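Local coordinates for protein polysaccharide Lyase Family 6 (Bacteroides cellulosilyticus, PDB 6QPS) that probably cleaves alginate by lyase action, with specificity for mannuronic acid, and carries a bound calcium ion, at residues V176-D188 against E213-S227. Numbering follows the deposited sequence.
Sequences VGGLVLQVWLSAD and EIIRIGHSWSSQLES. With CA (calcium ion), chain C; ACT (acetate ion), chain D.
Arg216 NH1 donates to Gln182 OE1 at 2.9 Å, a bent bond with the oxygen 28° out of the guanidinium plane. CD2 of Leu179 sits centrally over one guanidinium face, 3.4 Å from Arg216 CZ, while the methyl of an acetate ion, probably from the crystallisation liquor, lies over the opposite face. Gln182 NE2 donates twice, to Gly218 O at 3.1 Å and to Val183 O at 3.0 Å; both acceptors lie near the amide plane, fixing its rotation. A bend at chi2 turns this amide across to the neighbouring strand, nearly parallel to the His219 ring (14°). Replacing Gln182 with alanine is likely to leave Arg216 NH1 with Tyr155 OH but no amide mate, strip Gly218 O and Val183 O of the amide N-H groups and open a gap beside CE1 of His219. That imidazole also meets Trp184 obliquely, His219 CE1 lying 3.6 Å from Trp184 CE3, and a water in the ring plane, at ND1 of His219, also binds Leu185 N and Ser222 OG. The backbones of 181-183 and 215-218 run parallel, and Val183 N to Arg216 O (2.9 Å, 178°) is the straightest of their bonds. Leu181, Val183, Ile215 and Ile217 occupy the other face, where Leu181 meets Val157, Ile215 meets Phe236 and Ile217 meets Val231. Glu213, whose OE1 pairs by charge alone with Arg216, binds calcium through OE2 beside Asn210, Glu242 and Glu244. Such in-register parallel strands from successive turns, with apolar residues inside and the Gln182-Arg216 pair on the opposite face, typify the right-handed parallel beta-helix of PL6 lyases.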
loop_
_atom_site.group_PDB
_atom_site.type_symbol
_atom_site.label_atom_id
_atom_site.label_comp_id
_atom_site.label_asym_id
_atom_site.label_seq_id
_atom_site.Cartn_x
_atom_site.Cartn_y
_atom_site.Cartn_z
ATOM N N VAL A 176 8.457 15.372 0.820
ATOM C CA VAL A 176 8.142 15.974 -0.469
ATOM C C VAL A 176 7.044 15.148 -1.105
ATOM O O VAL A 176 6.918 13.949 -0.849
ATOM C CB VAL A 176 9.425 15.988 -1.332
ATOM C CG1 VAL A 176 9.141 16.409 -2.763
ATOM C CG2 VAL A 176 10.493 16.901 -0.686
ATOM N N GLY A 177 6.243 15.799 -1.942
ATOM C CA GLY A 177 5.219 15.102 -2.687
ATOM C C GLY A 177 5.754 13.919 -3.473
ATOM O O GLY A 177 6.927 13.912 -3.883
ATOM N N GLY A 178 4.887 12.935 -3.709
ATOM C CA GLY A 178 5.236 11.756 -4.478
ATOM C C GLY A 178 5.107 10.462 -3.712
ATOM O O GLY A 178 5.048 10.451 -2.482
ATOM N N LEU A 179 5.078 9.359 -4.450
ATOM C CA LEU A 179 4.873 8.037 -3.880
ATOM C C LEU A 179 6.104 7.517 -3.138
ATOM O O LEU A 179 7.242 7.736 -3.552
ATOM C CB LEU A 179 4.553 7.070 -5.023
ATOM C CG LEU A 179 3.070 6.789 -5.291
ATOM C CD1 LEU A 179 2.487 5.944 -4.133
ATOM C CD2 LEU A 179 2.271 8.046 -5.573
ATOM N N VAL A 180 5.858 6.764 -2.055
ATOM C CA VAL A 180 6.903 5.892 -1.519
ATOM C C VAL A 180 7.168 4.746 -2.501
ATOM O O VAL A 180 8.317 4.481 -2.883
ATOM C CB VAL A 180 6.552 5.388 -0.100
ATOM C CG1 VAL A 180 7.526 4.315 0.354
ATOM C CG2 VAL A 180 6.529 6.553 0.887
ATOM N N LEU A 181 6.105 4.081 -2.952
ATOM C CA LEU A 181 6.217 2.891 -3.792
ATOM C C LEU A 181 5.129 2.907 -4.861
ATOM O O LEU A 181 3.940 2.724 -4.561
ATOM C CB LEU A 181 6.153 1.634 -2.930
ATOM C CG LEU A 181 6.216 0.269 -3.592
ATOM C CD1 LEU A 181 7.411 0.141 -4.448
ATOM C CD2 LEU A 181 6.233 -0.836 -2.520
ATOM N N GLN A 182 5.548 3.104 -6.110
ATOM C CA GLN A 182 4.657 3.042 -7.261
ATOM C C GLN A 182 4.865 1.743 -8.029
ATOM O O GLN A 182 6.004 1.387 -8.368
ATOM C CB GLN A 182 4.957 4.201 -8.207
ATOM C CG GLN A 182 4.222 4.157 -9.548
ATOM C CD GLN A 182 2.753 4.524 -9.417
ATOM O OE1 GLN A 182 2.406 5.558 -8.858
ATOM N NE2 GLN A 182 1.877 3.675 -9.958
ATOM N N VAL A 183 3.769 1.059 -8.334
ATOM C CA VAL A 183 3.770 -0.062 -9.274
ATOM C C VAL A 183 3.376 0.508 -10.638
ATOM O O VAL A 183 2.213 0.882 -10.854
ATOM C CB VAL A 183 2.836 -1.190 -8.807
ATOM C CG1 VAL A 183 2.926 -2.356 -9.792
ATOM C CG2 VAL A 183 3.200 -1.647 -7.391
ATOM N N TRP A 184 4.338 0.574 -11.554
ATOM C CA TRP A 184 4.110 1.117 -12.883
ATOM C C TRP A 184 3.645 0.029 -13.828
ATOM O O TRP A 184 4.290 -1.017 -13.936
ATOM C CB TRP A 184 5.417 1.646 -13.452
ATOM C CG TRP A 184 5.973 2.873 -12.772
ATOM C CD1 TRP A 184 6.859 2.901 -11.740
ATOM C CD2 TRP A 184 5.716 4.244 -13.120
ATOM N NE1 TRP A 184 7.167 4.206 -11.407
ATOM C CE2 TRP A 184 6.489 5.046 -12.247
ATOM C CE3 TRP A 184 4.916 4.873 -14.080
ATOM C CZ2 TRP A 184 6.469 6.437 -12.300
ATOM C CZ3 TRP A 184 4.914 6.252 -14.137
ATOM C CH2 TRP A 184 5.669 7.017 -13.237
ATOM N N LEU A 185 2.540 0.279 -14.520
ATOM C CA LEU A 185 2.001 -0.634 -15.509
ATOM C C LEU A 185 1.968 0.037 -16.876
ATOM O O LEU A 185 1.767 1.252 -17.001
ATOM C CB LEU A 185 0.579 -1.039 -15.158
ATOM C CG LEU A 185 0.314 -1.447 -13.719
ATOM C CD1 LEU A 185 -1.194 -1.680 -13.521
ATOM C CD2 LEU A 185 1.077 -2.675 -13.295
ATOM N N SER A 186 2.172 -0.759 -17.914
ATOM C CA SER A 186 1.978 -0.276 -19.270
ATOM C C SER A 186 1.181 -1.307 -20.047
ATOM O O SER A 186 1.043 -2.452 -19.612
ATOM C CB SER A 186 3.313 -0.072 -19.985
ATOM O OG SER A 186 3.957 -1.316 -20.180
ATOM N N ALA A 187 0.726 -0.916 -21.246
ATOM C CA ALA A 187 -0.128 -1.788 -22.034
ATOM C C ALA A 187 0.555 -3.115 -22.314
ATOM O O ALA A 187 -0.107 -4.157 -22.375
ATOM C CB ALA A 187 -0.513 -1.096 -23.345
ATOM N N ASP A 188 1.870 -3.104 -22.520
ATOM C CA ASP A 188 2.583 -4.347 -22.793
ATOM C C ASP A 188 3.363 -4.921 -21.595
ATOM O O ASP A 188 3.946 -6.005 -21.723
ATOM C CB ASP A 188 3.470 -4.171 -24.035
ATOM C CG ASP A 188 2.673 -3.689 -25.274
ATOM O OD1 ASP A 188 3.076 -2.669 -25.894
ATOM O OD2 ASP A 188 1.650 -4.323 -25.638
ATOM N N GLU A 213 0.461 9.504 -1.344
ATOM C CA GLU A 213 0.151 8.104 -1.078
ATOM C C GLU A 213 1.421 7.347 -0.670
ATOM O O GLU A 213 2.543 7.718 -1.030
ATOM C CB GLU A 213 -0.419 7.462 -2.344
ATOM C CG GLU A 213 -1.708 8.103 -2.886
ATOM C CD GLU A 213 -1.513 9.241 -3.907
ATOM O OE1 GLU A 213 -0.376 9.760 -4.052
ATOM O OE2 GLU A 213 -2.535 9.631 -4.555
ATOM N N ILE A 214 1.237 6.243 0.056
ATOM C CA ILE A 214 2.350 5.335 0.335
ATOM C C ILE A 214 2.553 4.353 -0.818
ATOM O O ILE A 214 3.659 4.233 -1.354
ATOM C CB ILE A 214 2.137 4.595 1.669
ATOM C CG1 ILE A 214 1.907 5.557 2.844
ATOM C CG2 ILE A 214 3.339 3.688 1.987
ATOM C CD1 ILE A 214 2.996 6.585 3.071
ATOM N N ILE A 215 1.503 3.622 -1.213
ATOM C CA ILE A 215 1.560 2.704 -2.347
ATOM C C ILE A 215 0.465 3.072 -3.343
ATOM O O ILE A 215 -0.690 3.299 -2.956
ATOM C CB ILE A 215 1.370 1.236 -1.903
ATOM C CG1 ILE A 215 2.411 0.780 -0.886
ATOM C CG2 ILE A 215 1.361 0.279 -3.117
ATOM C CD1 ILE A 215 2.209 -0.623 -0.361
ATOM N N ARG A 216 0.810 3.059 -4.631
ATOM C CA ARG A 216 -0.154 3.199 -5.721
ATOM C C ARG A 216 0.085 2.049 -6.694
ATOM O O ARG A 216 1.223 1.841 -7.147
ATOM C CB ARG A 216 -0.046 4.545 -6.448
ATOM C CG ARG A 216 -1.175 4.760 -7.468
ATOM C CD ARG A 216 -0.808 5.896 -8.407
ATOM N NE ARG A 216 -0.909 7.234 -7.832
ATOM C CZ ARG A 216 -0.082 8.236 -8.086
ATOM N NH1 ARG A 216 0.998 8.068 -8.828
ATOM N NH2 ARG A 216 -0.315 9.426 -7.567
ATOM N N ILE A 217 -0.947 1.274 -6.969
ATOM C CA ILE A 217 -0.831 0.104 -7.841
ATOM C C ILE A 217 -1.487 0.435 -9.179
ATOM O O ILE A 217 -2.706 0.310 -9.341
ATOM C CB ILE A 217 -1.432 -1.166 -7.230
ATOM C CG1 ILE A 217 -0.995 -1.356 -5.766
ATOM C CG2 ILE A 217 -1.013 -2.407 -8.098
ATOM C CD1 ILE A 217 -1.603 -2.606 -5.110
ATOM N N GLY A 218 -0.680 0.834 -10.168
ATOM C CA GLY A 218 -1.196 1.313 -11.434
ATOM C C GLY A 218 -1.518 2.791 -11.427
ATOM O O GLY A 218 -1.140 3.531 -10.516
ATOM N N HIS A 219 -2.228 3.209 -12.481
ATOM C CA HIS A 219 -2.729 4.567 -12.669
ATOM C C HIS A 219 -4.116 4.501 -13.308
ATOM O O HIS A 219 -4.512 3.471 -13.863
ATOM C CB HIS A 219 -1.850 5.377 -13.636
ATOM C CG HIS A 219 -0.482 5.719 -13.135
ATOM N ND1 HIS A 219 0.586 4.847 -13.208
ATOM C CD2 HIS A 219 0.024 6.883 -12.655
ATOM C CE1 HIS A 219 1.673 5.441 -12.743
ATOM N NE2 HIS A 219 1.362 6.682 -12.401
ATOM N N SER A 220 -4.840 5.629 -13.307
ATOM C CA SER A 220 -6.113 5.686 -14.021
ATOM C C SER A 220 -5.997 5.071 -15.416
ATOM O O SER A 220 -6.852 4.271 -15.838
ATOM C CB SER A 220 -6.571 7.141 -14.134
ATOM O OG SER A 220 -5.593 7.907 -14.804
ATOM N N TRP A 221 -4.964 5.484 -16.178
ATOM C CA TRP A 221 -4.839 5.096 -17.579
ATOM C C TRP A 221 -4.496 3.622 -17.771
ATOM O O TRP A 221 -4.778 3.097 -18.857
ATOM C CB TRP A 221 -3.853 6.010 -18.336
ATOM C CG TRP A 221 -2.615 6.391 -17.579
ATOM C CD1 TRP A 221 -2.435 7.507 -16.810
ATOM C CD2 TRP A 221 -1.375 5.669 -17.528
ATOM N NE1 TRP A 221 -1.183 7.514 -16.275
ATOM C CE2 TRP A 221 -0.504 6.404 -16.711
ATOM C CE3 TRP A 221 -0.916 4.485 -18.113
ATOM C CZ2 TRP A 221 0.800 5.982 -16.433
ATOM C CZ3 TRP A 221 0.390 4.068 -17.835
ATOM C CH2 TRP A 221 1.226 4.821 -17.014
ATOM N N SER A 222 -3.929 2.941 -16.772
ATOM C CA SER A 222 -3.656 1.504 -16.829
ATOM C C SER A 222 -4.631 0.686 -15.981
ATOM O O SER A 222 -4.430 -0.524 -15.813
ATOM C CB SER A 222 -2.225 1.229 -16.381
ATOM O OG SER A 222 -2.010 1.765 -15.082
ATOM N N SER A 223 -5.701 1.305 -15.475
ATOM C CA SER A 223 -6.478 0.713 -14.395
ATOM C C SER A 223 -7.362 -0.453 -14.828
ATOM O O SER A 223 -7.812 -1.219 -13.961
ATOM C CB SER A 223 -7.343 1.777 -13.712
ATOM O OG SER A 223 -8.278 2.354 -14.616
ATOM N N GLN A 224 -7.646 -0.592 -16.120
ATOM C CA GLN A 224 -8.440 -1.718 -16.602
ATOM C C GLN A 224 -7.603 -2.959 -16.845
ATOM O O GLN A 224 -8.151 -3.991 -17.244
ATOM C CB GLN A 224 -9.230 -1.329 -17.855
ATOM C CG GLN A 224 -10.037 -0.030 -17.674
ATOM C CD GLN A 224 -10.990 -0.080 -16.498
ATOM O OE1 GLN A 224 -12.014 -0.772 -16.521
ATOM N NE2 GLN A 224 -10.666 0.673 -15.464
ATOM N N LEU A 225 -6.312 -2.899 -16.568
ATOM C CA LEU A 225 -5.407 -4.007 -16.839
ATOM C C LEU A 225 -5.154 -4.849 -15.592
ATOM O O LEU A 225 -5.149 -4.351 -14.462
ATOM C CB LEU A 225 -4.063 -3.476 -17.343
ATOM C CG LEU A 225 -4.138 -2.581 -18.573
ATOM C CD1 LEU A 225 -2.758 -1.975 -18.867
ATOM C CD2 LEU A 225 -4.679 -3.353 -19.772
ATOM N N GLU A 226 -4.887 -6.138 -15.814
ATOM C CA GLU A 226 -4.566 -7.058 -14.722
ATOM C C GLU A 226 -3.136 -6.844 -14.251
ATOM O O GLU A 226 -2.193 -6.894 -15.052
ATOM C CB GLU A 226 -4.770 -8.514 -15.178
ATOM C CG GLU A 226 -4.455 -9.572 -14.114
ATOM C CD GLU A 226 -4.858 -11.014 -14.469
ATOM O OE1 GLU A 226 -5.467 -11.221 -15.533
ATOM O OE2 GLU A 226 -4.548 -11.921 -13.661
ATOM N N SER A 227 -2.987 -6.613 -12.946
ATOM C CA SER A 227 -1.708 -6.391 -12.292
ATOM C C SER A 227 -1.254 -7.590 -11.470
ATOM O O SER A 227 -0.112 -8.037 -11.606
ATOM C CB SER A 227 -1.838 -5.135 -11.412
ATOM O OG SER A 227 -0.623 -4.825 -10.743
HETATM CA CA CA C . -4.480 10.491 -3.540
HETATM C C ACT D . -3.536 8.664 -12.101
HETATM O O ACT D . -3.983 7.711 -11.472
HETATM O OXT ACT D . -3.720 8.973 -13.305
HETATM C CH3 ACT D . -2.690 9.648 -11.300
HETATM O O HOH W 1 0.614 2.461 -14.536
HETATM O O HOH W 2 -5.390 10.591 -5.803
HETATM O O HOH W 3 -6.706 11.205 -2.757
#